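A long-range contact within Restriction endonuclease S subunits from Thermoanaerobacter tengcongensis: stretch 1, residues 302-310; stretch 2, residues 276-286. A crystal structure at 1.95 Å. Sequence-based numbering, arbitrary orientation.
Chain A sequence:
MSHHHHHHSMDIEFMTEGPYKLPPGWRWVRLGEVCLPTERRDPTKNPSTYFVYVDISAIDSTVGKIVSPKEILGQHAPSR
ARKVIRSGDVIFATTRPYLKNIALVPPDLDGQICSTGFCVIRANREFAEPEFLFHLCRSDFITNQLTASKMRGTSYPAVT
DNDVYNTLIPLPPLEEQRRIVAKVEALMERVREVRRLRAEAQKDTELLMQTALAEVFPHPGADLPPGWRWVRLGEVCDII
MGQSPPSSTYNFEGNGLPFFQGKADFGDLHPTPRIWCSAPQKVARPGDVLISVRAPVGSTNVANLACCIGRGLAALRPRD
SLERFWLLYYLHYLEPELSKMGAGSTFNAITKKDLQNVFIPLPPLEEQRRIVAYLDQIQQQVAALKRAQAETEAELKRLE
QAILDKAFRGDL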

# COMPACT_ATOMS: atom_id res chain seq x y z
N VAL A 302 2.54 24.43 -11.07
CA VAL A 302 1.78 25.44 -11.80
C VAL A 302 1.09 26.39 -10.84
O VAL A 302 0.54 25.96 -9.83
CB VAL A 302 0.72 24.79 -12.71
CG1 VAL A 302 -0.35 25.79 -13.11
CG2 VAL A 302 1.39 24.18 -13.94
N ALA A 303 1.12 27.68 -11.15
CA ALA A 303 0.44 28.67 -10.32
C ALA A 303 -1.06 28.60 -10.52
O ALA A 303 -1.53 28.58 -11.66
CB ALA A 303 0.93 30.07 -10.65
N ASN A 304 -1.83 28.57 -9.43
CA ASN A 304 -3.29 28.67 -9.57
C ASN A 304 -3.86 29.99 -9.06
O ASN A 304 -5.07 30.21 -9.15
CB ASN A 304 -4.03 27.48 -8.95
CG ASN A 304 -3.52 27.10 -7.57
OD1 ASN A 304 -3.90 26.05 -7.03
ND2 ASN A 304 -2.66 27.94 -6.99
N LEU A 305 -2.99 30.86 -8.56
CA LEU A 305 -3.40 32.17 -8.07
C LEU A 305 -2.32 33.21 -8.37
O LEU A 305 -1.14 32.87 -8.46
CB LEU A 305 -3.62 32.13 -6.55
CG LEU A 305 -4.89 31.53 -5.97
CD1 LEU A 305 -6.08 31.86 -6.86
CD2 LEU A 305 -4.75 30.03 -5.80
N ALA A 306 -2.72 34.47 -8.53
CA ALA A 306 -1.73 35.53 -8.55
C ALA A 306 -0.88 35.37 -7.29
O ALA A 306 -1.40 35.20 -6.19
CB ALA A 306 -2.41 36.89 -8.57
N CYS A 307 0.43 35.39 -7.44
CA CYS A 307 1.33 35.18 -6.31
C CYS A 307 2.65 35.85 -6.64
O CYS A 307 2.77 36.47 -7.69
CB CYS A 307 1.53 33.69 -6.04
SG CYS A 307 2.26 32.71 -7.44
N CYS A 308 3.63 35.72 -5.75
CA CYS A 308 4.98 36.22 -6.03
C CYS A 308 6.03 35.23 -5.54
O CYS A 308 5.80 34.48 -4.60
CB CYS A 308 5.20 37.61 -5.44
SG CYS A 308 4.85 37.75 -3.68
N ILE A 309 7.18 35.25 -6.21
CA ILE A 309 8.20 34.23 -6.06
C ILE A 309 9.55 34.80 -5.67
O ILE A 309 9.92 35.90 -6.10
CB ILE A 309 8.34 33.45 -7.38
CG1 ILE A 309 8.65 34.41 -8.55
CG2 ILE A 309 7.04 32.68 -7.67
CD1 ILE A 309 9.12 33.72 -9.83
N GLY A 310 10.30 34.03 -4.88
CA GLY A 310 11.60 34.46 -4.40
C GLY A 310 12.78 33.82 -5.10
O GLY A 310 12.64 33.14 -6.12
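Stretch 2 276-286: WCSAPQKVARP

Stretch 2 lies on stretch 1 as a short antiparallel β-ladder in which all three direct hydrogen bonds are backbone to backbone, with side-chain packing around them and 542 Å² buried between the stretches when both sides are summed. The register fixes the direction: Cys 308 CA lies 4.4 Å from Val 283 CA, Cys 307 CA 5.5 Å from Ala 284 CA, and Ala 306 CA 4.4 Å from Arg 285 CA, so numbering falls along one strand as it rises along the other. The alternation of spacing is that of an antiparallel pair, the wider step being the hydrogen-bonded one.

At that step two bonds close a ring: Cys 307 N donates to Ala 284 O at 3.0 Å (153° at the hydrogen), and Ala 284 N donates to Cys 307 O at 3.1 Å (147°). A third bond, Ile 309 N to Lys 282 O at 3.2 Å (152°), continues the ladder past the non-hydrogen-bonded pair Cys 308 and Val 283. The carbonyls also receive CA-H...O contacts, among them Cys 308 CA to Lys 282 O at 3.1 Å and Val 283 CA to Cys 307 O at 3.3 Å. Water 1 accepts from Lys 282 N at 2.7 Å and also lies within hydrogen-bonding reach of Ile 309 O, at 3.1 Å.

Side chains of Cys 307 and Ala 284 share one face, with SG of Cys 307 3.9 Å from CB of Ala 284. Those of Cys 308 and Val 283 occupy the other. Cys 308, with chi1 in p, places its SG 3.8 Å from CB of Cys 277, where an earlier strand segment of stretch 2 approaches.

Before Cys 307 on stretch 1 and after Ala 284 on stretch 2 the chain is loop, yet contact persists: Pro 286 CA approaches Ala 303 O at 3.4 Å, and Ala 303 CB, directed toward stretch 2, reaches Arg 285 O at 3.3 Å.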

# COMPACT_ATOMS: atom_id res chain seq x y z
N TRP A 276 2.13 35.70 3.05
CA TRP A 276 1.95 36.74 2.05
C TRP A 276 3.13 37.71 2.01
O TRP A 276 3.94 37.75 2.93
CB TRP A 276 0.69 37.54 2.34
CG TRP A 276 -0.54 37.03 1.71
CD1 TRP A 276 -1.36 37.70 0.85
CD2 TRP A 276 -1.13 35.73 1.89
NE1 TRP A 276 -2.42 36.90 0.48
CE2 TRP A 276 -2.30 35.69 1.11
CE3 TRP A 276 -0.77 34.60 2.64
CZ2 TRP A 276 -3.12 34.57 1.05
CZ3 TRP A 276 -1.58 33.49 2.58
CH2 TRP A 276 -2.75 33.48 1.80
N CYS A 277 3.20 38.50 0.93
CA CYS A 277 4.19 39.58 0.82
C CYS A 277 3.49 40.86 0.39
O CYS A 277 2.92 40.92 -0.70
CB CYS A 277 5.31 39.23 -0.16
SG CYS A 277 6.40 40.64 -0.59
N SER A 278 3.53 41.87 1.25
CA SER A 278 2.83 43.13 0.99
C SER A 278 3.52 43.95 -0.11
O SER A 278 3.02 45.02 -0.50
CB SER A 278 2.76 43.95 2.28
OG SER A 278 4.08 44.21 2.74
N ALA A 279 4.65 43.47 -0.61
CA ALA A 279 5.41 44.21 -1.63
C ALA A 279 5.80 43.32 -2.81
O ALA A 279 6.98 43.16 -3.08
CB ALA A 279 6.66 44.84 -1.01
N PRO A 280 4.80 42.77 -3.51
CA PRO A 280 4.99 41.81 -4.60
C PRO A 280 5.97 42.30 -5.67
O PRO A 280 5.66 43.24 -6.40
CB PRO A 280 3.60 41.70 -5.23
CG PRO A 280 2.66 42.17 -4.19
CD PRO A 280 3.39 43.18 -3.38
N GLN A 281 7.13 41.65 -5.77
CA GLN A 281 8.17 42.07 -6.69
C GLN A 281 8.13 41.35 -8.05
O GLN A 281 8.07 41.99 -9.10
CB GLN A 281 9.53 41.74 -6.06
CG GLN A 281 10.65 42.72 -6.34
CD GLN A 281 11.73 42.66 -5.26
OE1 GLN A 281 12.83 42.17 -5.50
NE2 GLN A 281 11.40 43.15 -4.07
N LYS A 282 8.16 40.03 -8.01
CA LYS A 282 8.14 39.21 -9.22
C LYS A 282 6.83 38.42 -9.16
O LYS A 282 6.65 37.60 -8.26
CB LYS A 282 9.34 38.28 -9.30
CG LYS A 282 10.69 38.99 -9.46
CD LYS A 282 10.73 39.82 -10.74
CE LYS A 282 12.17 40.11 -11.18
NZ LYS A 282 12.23 41.11 -12.29
N VAL A 283 5.93 38.66 -10.10
CA VAL A 283 4.58 38.07 -9.99
C VAL A 283 4.33 36.97 -11.01
O VAL A 283 4.62 37.12 -12.19
CB VAL A 283 3.50 39.16 -10.12
CG1 VAL A 283 2.11 38.54 -10.09
CG2 VAL A 283 3.66 40.20 -9.01
N ALA A 284 3.78 35.86 -10.53
CA ALA A 284 3.29 34.79 -11.39
C ALA A 284 1.76 34.77 -11.35
O ALA A 284 1.16 35.07 -10.31
CB ALA A 284 3.86 33.47 -10.93
N ARG A 285 1.13 34.44 -12.47
CA ARG A 285 -0.34 34.40 -12.54
C ARG A 285 -0.86 32.98 -12.79
O ARG A 285 -0.10 32.07 -13.13
CB ARG A 285 -0.84 35.33 -13.65
CG ARG A 285 -0.11 36.66 -13.72
CD ARG A 285 -0.83 37.64 -14.63
NE ARG A 285 -0.95 37.16 -16.00
CZ ARG A 285 -1.02 37.95 -17.06
NH1 ARG A 285 -0.98 39.26 -16.91
NH2 ARG A 285 -1.13 37.44 -18.28
N PRO A 286 -2.19 32.79 -12.63
CA PRO A 286 -2.78 31.49 -12.92
C PRO A 286 -2.40 31.05 -14.32
O PRO A 286 -2.58 31.79 -15.29
CB PRO A 286 -4.28 31.78 -12.85
CG PRO A 286 -4.38 32.89 -11.87
CD PRO A 286 -3.18 33.75 -12.10
O HOH W 1 8.77 38.72 -5.75